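Local coordinates for protein exodeoxyribonuclease 10 (Escherichia coli, PDB 4FZX) that removes nucleotides from single- and double-stranded DNA in the 3' to 5' direction as a magnesium-dependent exonuclease of the DnaQ (DEDDh) family, at residues C[101-104]-C[105-109]; C[65-68]-C[69-73]. All coordinates share one frame; numbering follows the deposited sequence.

Contact 1 (C[101-104]-C[105-109]). With nucleotides of chain B.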
loop_
_atom_site.group_PDB
_atom_site.type_symbol
_atom_site.label_atom_id
_atom_site.label_comp_id
_atom_site.label_asym_id
_atom_site.label_seq_id
_atom_site.Cartn_x
_atom_site.Cartn_y
_atom_site.Cartn_z
ATOM N N LYS C 101 3.507 20.864 -2.170
ATOM C CA LYS C 101 2.883 19.566 -2.281
ATOM C C LYS C 101 3.297 18.918 -3.586
ATOM O O LYS C 101 3.542 17.720 -3.632
ATOM C CB LYS C 101 1.363 19.691 -2.215
ATOM C CG LYS C 101 0.845 19.990 -0.821
ATOM C CD LYS C 101 -0.624 20.365 -0.835
ATOM C CE LYS C 101 -1.266 20.097 0.511
ATOM N NZ LYS C 101 -1.700 18.667 0.653
ATOM N N LEU C 102 3.327 19.697 -4.661
ATOM C CA LEU C 102 3.689 19.128 -5.953
ATOM C C LEU C 102 5.121 18.581 -5.944
ATOM O O LEU C 102 5.375 17.473 -6.413
ATOM C CB LEU C 102 3.509 20.149 -7.077
ATOM C CG LEU C 102 2.074 20.613 -7.346
ATOM C CD1 LEU C 102 2.025 21.643 -8.470
ATOM C CD2 LEU C 102 1.168 19.426 -7.653
ATOM N N ALA C 103 6.049 19.355 -5.398
ATOM C CA ALA C 103 7.460 18.966 -5.382
ATOM C C ALA C 103 7.674 17.672 -4.600
ATOM O O ALA C 103 8.381 16.775 -5.045
ATOM C CB ALA C 103 8.304 20.082 -4.790
ATOM N N ARG C 104 7.035 17.592 -3.441
ATOM C CA ARG C 104 7.118 16.434 -2.566
ATOM C C ARG C 104 6.550 15.179 -3.213
ATOM O O ARG C 104 7.067 14.077 -3.003
ATOM C CB ARG C 104 6.365 16.707 -1.256
ATOM C CG ARG C 104 7.037 17.728 -0.359
ATOM C CD ARG C 104 6.408 17.716 1.025
ATOM N NE ARG C 104 6.926 16.625 1.848
ATOM C CZ ARG C 104 6.546 16.378 3.103
ATOM N NH1 ARG C 104 5.618 17.130 3.691
ATOM N NH2 ARG C 104 7.091 15.369 3.770
ATOM N N ARG C 105 5.480 15.345 -3.981
ATOM C CA ARG C 105 4.872 14.229 -4.710
ATOM C C ARG C 105 5.700 13.821 -5.932
ATOM O O ARG C 105 5.803 12.650 -6.243
ATOM C CB ARG C 105 3.426 14.557 -5.112
ATOM C CG ARG C 105 2.871 13.696 -6.263
ATOM C CD ARG C 105 2.250 12.396 -5.760
ATOM N NE ARG C 105 1.288 12.649 -4.691
ATOM C CZ ARG C 105 -0.035 12.571 -4.836
ATOM N NH1 ARG C 105 -0.570 12.215 -6.005
ATOM N NH2 ARG C 105 -0.827 12.835 -3.807
ATOM N N LEU C 106 6.334 14.785 -6.581
ATOM C CA LEU C 106 7.080 14.511 -7.814
ATOM C C LEU C 106 8.484 13.955 -7.551
ATOM O O LEU C 106 9.010 13.167 -8.359
ATOM C CB LEU C 106 7.156 15.773 -8.682
ATOM C CG LEU C 106 7.769 15.705 -10.082
ATOM C CD1 LEU C 106 7.058 14.683 -10.972
ATOM C CD2 LEU C 106 7.703 17.118 -10.718
ATOM N N TRP C 107 9.102 14.393 -6.445
ATOM C CA TRP C 107 10.439 13.922 -6.060
ATOM C C TRP C 107 10.462 13.478 -4.583
ATOM O O TRP C 107 10.895 14.230 -3.709
ATOM C CB TRP C 107 11.487 15.021 -6.295
ATOM C CG TRP C 107 11.529 15.567 -7.703
ATOM C CD1 TRP C 107 11.961 14.916 -8.821
ATOM C CD2 TRP C 107 11.153 16.883 -8.127
ATOM N NE1 TRP C 107 11.859 15.733 -9.918
ATOM C CE2 TRP C 107 11.369 16.950 -9.521
ATOM C CE3 TRP C 107 10.663 18.019 -7.463
ATOM C CZ2 TRP C 107 11.107 18.109 -10.272
ATOM C CZ3 TRP C 107 10.394 19.169 -8.210
ATOM C CH2 TRP C 107 10.626 19.202 -9.601
ATOM N N PRO C 108 9.989 12.256 -4.301
ATOM C CA PRO C 108 9.833 11.841 -2.897
ATOM C C PRO C 108 11.113 12.060 -2.084
ATOM O O PRO C 108 12.215 11.788 -2.566
ATOM C CB PRO C 108 9.515 10.344 -3.004
ATOM C CG PRO C 108 8.874 10.194 -4.381
ATOM C CD PRO C 108 9.512 11.237 -5.258
ATOM N N GLY C 109 10.972 12.627 -0.892
ATOM C CA GLY C 109 12.112 12.813 -0.011
ATOM C C GLY C 109 12.999 13.990 -0.366
ATOM O O GLY C 109 14.016 14.212 0.284
ATOM P P DT B 5 4.074 11.969 2.957
ATOM O OP1 DT B 5 4.564 13.351 2.781
ATOM O OP2 DT B 5 3.939 11.105 1.766
ATOM O "O5'" DT B 5 4.987 11.186 4.025
ATOM C "C5'" DT B 5 5.915 11.904 4.852
ATOM C "C4'" DT B 5 6.389 11.048 6.027
ATOM O "O4'" DT B 5 5.706 11.440 7.254
ATOM C "C3'" DT B 5 6.185 9.544 5.901
ATOM O "O3'" DT B 5 7.364 8.903 6.347
ATOM C "C2'" DT B 5 5.025 9.261 6.852
ATOM C "C1'" DT B 5 5.319 10.271 7.954
ATOM N N1 DT B 5 4.153 10.628 8.829
ATOM C C2 DT B 5 4.377 10.875 10.169
ATOM O O2 DT B 5 5.469 10.772 10.696
ATOM N N3 DT B 5 3.260 11.213 10.889
ATOM C C4 DT B 5 1.969 11.352 10.407
ATOM O O4 DT B 5 1.040 11.673 11.143
ATOM C C5 DT B 5 1.803 11.103 8.989
ATOM C C7 DT B 5 0.439 11.222 8.359
ATOM C C6 DT B 5 2.888 10.758 8.280
HETATM O O HOH W 1 8.563 13.826 -0.651
#

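Contact 2 (C[65-68]-C[69-73])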
loop_
_atom_site.group_PDB
_atom_site.type_symbol
_atom_site.label_atom_id
_atom_site.label_comp_id
_atom_site.label_asym_id
_atom_site.label_seq_id
_atom_site.Cartn_x
_atom_site.Cartn_y
_atom_site.Cartn_z
ATOM N N GLU C 65 -6.798 45.338 1.518
ATOM C CA GLU C 65 -8.124 45.417 0.900
ATOM C C GLU C 65 -8.122 46.294 -0.350
ATOM O O GLU C 65 -8.818 46.006 -1.321
ATOM C CB GLU C 65 -9.143 45.961 1.908
ATOM C CG GLU C 65 -9.510 44.974 2.998
ATOM C CD GLU C 65 -8.493 44.930 4.147
ATOM O OE1 GLU C 65 -8.573 43.975 4.965
ATOM O OE2 GLU C 65 -7.621 45.838 4.228
ATOM N N ASP C 66 -7.317 47.351 -0.316
ATOM C CA ASP C 66 -7.253 48.343 -1.381
ATOM C C ASP C 66 -6.544 47.771 -2.602
ATOM O O ASP C 66 -6.714 48.256 -3.716
ATOM C CB ASP C 66 -6.480 49.581 -0.897
ATOM C CG ASP C 66 -7.197 50.333 0.233
ATOM O OD1 ASP C 66 -8.449 50.288 0.291
ATOM O OD2 ASP C 66 -6.492 51.008 1.034
ATOM N N VAL C 67 -5.727 46.752 -2.378
ATOM C CA VAL C 67 -4.706 46.350 -3.342
ATOM C C VAL C 67 -5.059 44.975 -3.910
ATOM O O VAL C 67 -4.878 44.707 -5.105
ATOM C CB VAL C 67 -3.279 46.382 -2.663
ATOM C CG1 VAL C 67 -2.498 45.138 -2.932
ATOM C CG2 VAL C 67 -2.508 47.653 -3.070
ATOM N N ILE C 68 -5.723 44.170 -3.091
ATOM C CA ILE C 68 -6.038 42.791 -3.477
ATOM C C ILE C 68 -6.862 42.640 -4.768
ATOM O O ILE C 68 -6.606 41.721 -5.552
ATOM C CB ILE C 68 -6.613 41.949 -2.302
ATOM C CG1 ILE C 68 -6.394 40.459 -2.562
ATOM C CG2 ILE C 68 -8.075 42.255 -2.058
ATOM C CD1 ILE C 68 -4.922 40.074 -2.734
ATOM N N PRO C 69 -7.774 43.595 -5.053
ATOM C CA PRO C 69 -8.589 43.399 -6.265
ATOM C C PRO C 69 -7.788 43.375 -7.565
ATOM O O PRO C 69 -8.209 42.735 -8.518
ATOM C CB PRO C 69 -9.566 44.583 -6.239
ATOM C CG PRO C 69 -9.603 45.002 -4.774
ATOM C CD PRO C 69 -8.190 44.792 -4.303
ATOM N N HIS C 70 -6.591 43.953 -7.563
ATOM C CA HIS C 70 -5.726 43.942 -8.755
ATOM C C HIS C 70 -5.210 42.561 -9.106
ATOM O O HIS C 70 -4.790 42.313 -10.235
ATOM C CB HIS C 70 -4.543 44.884 -8.563
ATOM C CG HIS C 70 -4.942 46.307 -8.336
ATOM N ND1 HIS C 70 -4.483 47.046 -7.270
ATOM C CD2 HIS C 70 -5.781 47.118 -9.025
ATOM C CE1 HIS C 70 -5.024 48.249 -7.305
ATOM N NE2 HIS C 70 -5.816 48.318 -8.362
ATOM N N TYR C 71 -5.299 41.654 -8.146
ATOM C CA TYR C 71 -4.843 40.282 -8.311
ATOM C C TYR C 71 -5.973 39.320 -8.688
ATOM O O TYR C 71 -5.707 38.155 -9.051
ATOM C CB TYR C 71 -4.121 39.816 -7.033
ATOM C CG TYR C 71 -2.862 40.627 -6.772
ATOM C CD1 TYR C 71 -1.631 40.219 -7.282
ATOM C CD2 TYR C 71 -2.931 41.870 -6.142
ATOM C CE1 TYR C 71 -0.477 41.017 -7.124
ATOM C CE2 TYR C 71 -1.798 42.677 -5.987
ATOM C CZ TYR C 71 -0.570 42.233 -6.471
ATOM O OH TYR C 71 0.549 43.018 -6.313
ATOM N N TYR C 72 -7.219 39.806 -8.658
ATOM C CA TYR C 72 -8.354 39.042 -9.220
ATOM C C TYR C 72 -8.159 38.768 -10.702
ATOM O O TYR C 72 -7.371 39.444 -11.378
ATOM C CB TYR C 72 -9.696 39.767 -9.009
ATOM C CG TYR C 72 -10.078 39.989 -7.561
ATOM C CD1 TYR C 72 -9.542 39.204 -6.553
ATOM C CD2 TYR C 72 -10.999 40.965 -7.211
ATOM C CE1 TYR C 72 -9.844 39.438 -5.220
ATOM C CE2 TYR C 72 -11.333 41.192 -5.873
ATOM C CZ TYR C 72 -10.744 40.426 -4.887
ATOM O OH TYR C 72 -11.079 40.621 -3.565
ATOM N N GLY C 73 -8.839 37.744 -11.201
ATOM C CA GLY C 73 -8.931 37.524 -12.655
ATOM C C GLY C 73 -8.273 36.248 -13.150
ATOM O O GLY C 73 -7.956 36.139 -14.339
#

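Contact 1 (C[101-104]-C[105-109])
Trp107 folds its indole back over the turn before it, and the six-membered ring meets the methyl of Ala103, CZ3 standing 4.1 Å from CB. CG of Trp107 lies anti to its carbonyl carbon (chi1 -55°), which turns the ring back toward Ala103 and brings CE3 within 3.5 Å of Ala103 O, an oblique approach. The small methyl at position 103 lets the ring come close; a longer chain here would probably crowd the indole. CG of Leu106 covers one face of the indole near its centre, 3.9 Å above the plane, in a CH-pi type of packing. Leu102 is buried against Ile150 of helix 136-154 and Met161 of helix 158-165, whereas Leu106, partly exposed, touches Thr153 and Trp156.

This is the C-terminal end of helix 99-106 in the DnaQ-like exonuclease fold. Its last regular bond runs from Trp107 N to Ala103 O at 2.9 Å, and Trp107 then leaves helical geometry. Pro108, which has no N-H to give, follows where the helix no longer needs one; its CA makes a CA-H...O contact with Arg104 O. That carbonyl also accepts a bond from a water at 2.8 Å, and the same water accepts one from Gly109 N, bridging the end of the helix to Gly109. Gly109 has positive phi (78°), a conformation easiest for a residue without a side chain.

Arg104 and Lys101 point to the DNA instead. OP1 of DT5 of chain B stands over one face of the Arg104 guanidinium, offset toward the rim and 3.4 Å from NH2, so the attraction is probably electrostatic rather than a directed N-H bond; a bend at chi3 (81°) turns the group there. Tyr112 makes a cation-pi contact with Arg104. Lys101 NZ forms a salt bridge to another DNA phosphate.

Contact 2 (C[65-68]-C[69-73])
With CG anti to the carbonyl carbon (chi1 -64°), the ring of Tyr71 swings back beside Val67, and the two side chains run the same way, CE2 4.0 Å from Val67 CG1. Ile68 sends CG1 anti to its backbone N (chi1 -157°), bringing CD1 toward Tyr71 CD2, while its CG2 presses on Pro69 CD at a tight 3.4 Å. Tyr72 lays one ring face over Ile68 O and Pro69 CA.

Across the contact the backbone bonds span three residues: His70 N to Val67 O at 3.1 Å and Tyr71 N to Ile68 O at 2.9 Å. Both donors stand above the carbonyl planes, and Tyr72 N to Pro69 O continues the series. Pro69 has no N-H to offer Glu65 O, and its CD sits 3.3 Å from that oxygen, so the proline interrupts the regular helical bonding.

Tyr71 combines an apolar ring, packed on Ile19 and Met92, with a hydroxyl hydrogen-bonded to His35 ND1. Replacing the ring by an alanine here is likely to leave His35 ND1 without this partner and open a gap beside Val67 and Ile68. The i+3 bonds form overlapping type I turns that prolong helix 64-67 in a 3-10-like manner, leading toward strand 76-79 across one face of the DnaQ-like central sheet.

In the fold
Contact 2 comes first along the chain and contact 1 follows; both belong to the exonuclease fold but lie on opposite sides of the chain's centre. Their centres are 31 Å apart and their nearest atoms about 18 Å, so they do not touch. Contact 2 leads from helix 64-67 toward strand 76-79 and packs on strands 16-25 and 28-36, the latter outermost in the mixed sheet. Contact 1 is the end of helix 99-106 and the loop that follows, beside helices 136-154 and 158-165; its helix comes just after the other outermost strand, 95-98. The contacts therefore belong to opposite ends of the strand order. Contact 1 reaches the bound DNA, whereas contact 2 stays about 14 Å from it at the nearest atom.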